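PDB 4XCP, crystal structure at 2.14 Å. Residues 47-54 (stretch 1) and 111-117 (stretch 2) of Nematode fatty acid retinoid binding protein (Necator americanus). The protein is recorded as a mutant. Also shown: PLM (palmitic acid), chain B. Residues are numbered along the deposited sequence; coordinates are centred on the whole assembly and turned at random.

Stretch 1, residues 47-54: VLKEVFKA
Stretch 2, residues 111-117: KARYYTG

Residues 47-53 form the closing turns of a helix that begins earlier in the chain, with phi/psi values near -62/-45 from V47 to F52, and -65/-27 at K53, and i to i+4 hydrogen bonds from V51 N to V47 O (2.9 Å), F52 N to L48 O (2.9 Å) and K53 N to K49 O (2.8 Å). A54, at -85/0, leaves the helix. The second stretch also continues an earlier helix: K111 and A112 are regular, at -58/-45 and -55/-36, after which phi drifts from -70 at R113 through -80 at Y114 to -87 at Y115. Y114 N donates a hydrogen bond to K111 O at 3.0 Å and T116 N to A112 O at 3.1 Å; T116 (-83/-169) and G117 (-75/150) are extended and poorly ordered. The two helix axes approach to 10.6 Å, with their N-to-C directions 105° apart. The nearest CA atoms across the stretches are those of K49 and Y115, 5.8 Å apart, and 359 Å² of surface is buried in total.

Y115 dominates this small interface. Its CA-to-CB bond points toward the first helix, and with chi1 -78° (m) and chi2 -51° its ring lies against L48, K49 and F52. The CA-to-CB bond of F52 points toward the second stretch in turn (chi1 175°, t; chi2 81°). The two rings are nearly parallel, at 17°, with centroids 4.8 Å apart, but they are slid so that they barely overlap. This offset places F52 CB over a face of the Y115 ring, 3.9 Å from its centroid, in a CH-pi contact, while F52 CG approaches Y115 CD2 at 3.4 Å. At the far end of the F52 ring, CZ packs on A112 CB at 4.0 Å. L48 (m, t) adds an apolar contact from its CB to Y115 CE1 at 3.9 Å.

Two lysines of the first helix reach across to the second stretch, to Y115 O and to T116 OG1. K49, extended through chi3 (t, t, t) and turned at chi4 (70°, p), donates from NZ to Y115 O at 2.8 Å, placing its ammonium charge on a backbone carbonyl. K53 (m, m, t, t) forms a weak hydrogen bond from NZ to T116 OG1 at 3.3 Å, with T116 chi1 at -163° (t).

Palmitic acid lies beside this contact. K111 (t, t, m, m) donates from NZ to PLM O1 at 2.8 Å, pairing an amine with the carboxyl head, while the lipid chain passes Y114 CD2 (3.6 Å from PLM C4), and both Y115 OH and L48 CD1 approach PLM C9, at 3.0 and 3.7 Å.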

# COMPACT_ATOMS: atom_id res chain seq x y z
N VAL A 47 -0.28 17.18 -7.47
CA VAL A 47 -1.72 17.02 -7.28
C VAL A 47 -2.02 16.03 -6.13
O VAL A 47 -2.89 16.33 -5.30
CB VAL A 47 -2.43 16.70 -8.62
CG1 VAL A 47 -3.91 16.39 -8.40
CG2 VAL A 47 -2.30 17.89 -9.58
N LEU A 48 -1.25 14.93 -6.03
CA LEU A 48 -1.43 13.96 -4.93
C LEU A 48 -1.13 14.60 -3.58
O LEU A 48 -1.93 14.46 -2.64
CB LEU A 48 -0.57 12.69 -5.15
CG LEU A 48 -1.03 11.79 -6.32
CD1 LEU A 48 0.01 10.72 -6.60
CD2 LEU A 48 -2.40 11.14 -6.04
N LYS A 49 -0.03 15.35 -3.50
CA LYS A 49 0.39 16.08 -2.30
C LYS A 49 -0.67 17.13 -1.91
O LYS A 49 -1.04 17.19 -0.73
CB LYS A 49 1.77 16.72 -2.53
CG LYS A 49 2.30 17.50 -1.33
CD LYS A 49 3.68 18.05 -1.61
CE LYS A 49 4.24 18.87 -0.46
NZ LYS A 49 4.59 18.03 0.72
N GLU A 50 -1.16 17.93 -2.87
CA GLU A 50 -2.19 18.95 -2.61
C GLU A 50 -3.50 18.31 -2.09
O GLU A 50 -4.10 18.83 -1.16
CB GLU A 50 -2.48 19.79 -3.86
CG GLU A 50 -1.38 20.79 -4.16
CD GLU A 50 -1.48 21.45 -5.52
OE1 GLU A 50 -2.28 20.99 -6.36
OE2 GLU A 50 -0.68 22.38 -5.77
N VAL A 51 -3.94 17.20 -2.71
CA VAL A 51 -5.14 16.49 -2.25
C VAL A 51 -4.89 15.97 -0.81
O VAL A 51 -5.73 16.17 0.06
CB VAL A 51 -5.59 15.37 -3.23
CG1 VAL A 51 -6.68 14.48 -2.60
CG2 VAL A 51 -6.10 15.97 -4.53
N PHE A 52 -3.74 15.34 -0.56
CA PHE A 52 -3.43 14.83 0.77
C PHE A 52 -3.45 15.96 1.82
O PHE A 52 -4.06 15.81 2.88
CB PHE A 52 -2.08 14.07 0.81
CG PHE A 52 -1.73 13.65 2.23
CD1 PHE A 52 -2.29 12.50 2.80
CD2 PHE A 52 -0.91 14.44 3.03
CE1 PHE A 52 -2.00 12.14 4.13
CE2 PHE A 52 -0.61 14.07 4.35
CZ PHE A 52 -1.16 12.92 4.89
N LYS A 53 -2.81 17.10 1.49
CA LYS A 53 -2.73 18.27 2.36
C LYS A 53 -4.08 18.94 2.64
O LYS A 53 -4.24 19.55 3.70
CB LYS A 53 -1.70 19.27 1.84
CG LYS A 53 -0.25 18.80 2.02
CD LYS A 53 0.23 18.83 3.47
CE LYS A 53 1.40 17.91 3.69
NZ LYS A 53 1.90 17.97 5.09
N ALA A 54 -5.06 18.82 1.72
CA ALA A 54 -6.40 19.38 1.86
C ALA A 54 -7.31 18.43 2.65
O ALA A 54 -8.48 18.73 2.87
CB ALA A 54 -7.01 19.70 0.48
N LYS A 111 2.87 5.78 3.68
CA LYS A 111 2.54 6.68 2.57
C LYS A 111 2.37 8.13 3.06
O LYS A 111 2.95 9.03 2.45
CB LYS A 111 1.26 6.17 1.89
CG LYS A 111 0.97 6.84 0.56
CD LYS A 111 -0.21 6.19 -0.17
CE LYS A 111 0.12 4.85 -0.80
NZ LYS A 111 1.24 4.96 -1.77
N ALA A 112 1.65 8.35 4.19
CA ALA A 112 1.44 9.68 4.80
C ALA A 112 2.79 10.37 5.07
O ALA A 112 2.90 11.58 4.88
CB ALA A 112 0.66 9.54 6.10
N ARG A 113 3.81 9.59 5.45
CA ARG A 113 5.14 10.11 5.74
C ARG A 113 5.90 10.62 4.50
O ARG A 113 6.76 11.49 4.65
CB ARG A 113 5.95 9.08 6.53
CG ARG A 113 5.40 8.89 7.94
CD ARG A 113 6.37 8.15 8.82
NE ARG A 113 7.60 8.91 8.99
CZ ARG A 113 8.72 8.40 9.49
NH1 ARG A 113 8.76 7.14 9.90
NH2 ARG A 113 9.80 9.16 9.61
N TYR A 114 5.57 10.11 3.29
CA TYR A 114 6.19 10.57 2.04
C TYR A 114 5.56 11.89 1.55
O TYR A 114 6.16 12.60 0.74
CB TYR A 114 6.09 9.51 0.92
CG TYR A 114 7.08 8.37 1.07
CD1 TYR A 114 8.41 8.52 0.69
CD2 TYR A 114 6.69 7.15 1.60
CE1 TYR A 114 9.34 7.50 0.88
CE2 TYR A 114 7.59 6.09 1.73
CZ TYR A 114 8.92 6.28 1.38
OH TYR A 114 9.81 5.24 1.55
N TYR A 115 4.33 12.20 2.03
CA TYR A 115 3.58 13.41 1.68
C TYR A 115 3.96 14.54 2.59
O TYR A 115 4.19 15.65 2.13
CB TYR A 115 2.08 13.17 1.82
CG TYR A 115 1.43 12.40 0.70
CD1 TYR A 115 1.62 12.76 -0.64
CD2 TYR A 115 0.53 11.37 0.97
CE1 TYR A 115 0.98 12.08 -1.67
CE2 TYR A 115 -0.14 10.71 -0.05
CZ TYR A 115 0.09 11.06 -1.37
OH TYR A 115 -0.59 10.40 -2.36
N THR A 116 4.00 14.26 3.90
CA THR A 116 4.37 15.23 4.93
C THR A 116 5.92 15.30 5.03
O THR A 116 6.63 14.80 4.14
CB THR A 116 3.60 14.94 6.25
OG1 THR A 116 3.66 16.09 7.09
CG2 THR A 116 4.11 13.71 7.01
N GLY A 117 6.40 15.96 6.08
CA GLY A 117 7.83 16.10 6.33
C GLY A 117 8.43 14.82 6.87
O GLY A 117 7.74 14.03 7.54
C1 PLM B . 3.86 3.01 -0.06
O1 PLM B . 3.28 3.11 -1.23
O2 PLM B . 3.51 2.20 0.78
C2 PLM B . 4.99 3.97 0.14
C3 PLM B . 5.26 4.96 -0.99
C4 PLM B . 4.37 6.19 -0.97
C5 PLM B . 4.63 7.16 -2.09
C6 PLM B . 3.89 8.49 -1.97
C7 PLM B . 2.87 8.77 -3.06
C8 PLM B . 1.60 7.98 -2.91
C9 PLM B . 0.61 8.15 -4.01
CA PLM B . -0.01 6.87 -4.48
CB PLM B . -1.36 6.51 -3.90
CC PLM B . -2.00 5.26 -4.53
CD PLM B . -1.43 3.90 -4.10
CE PLM B . -0.06 3.53 -4.68
CF PLM B . 0.40 2.13 -4.40
CG PLM B . 1.09 1.92 -3.07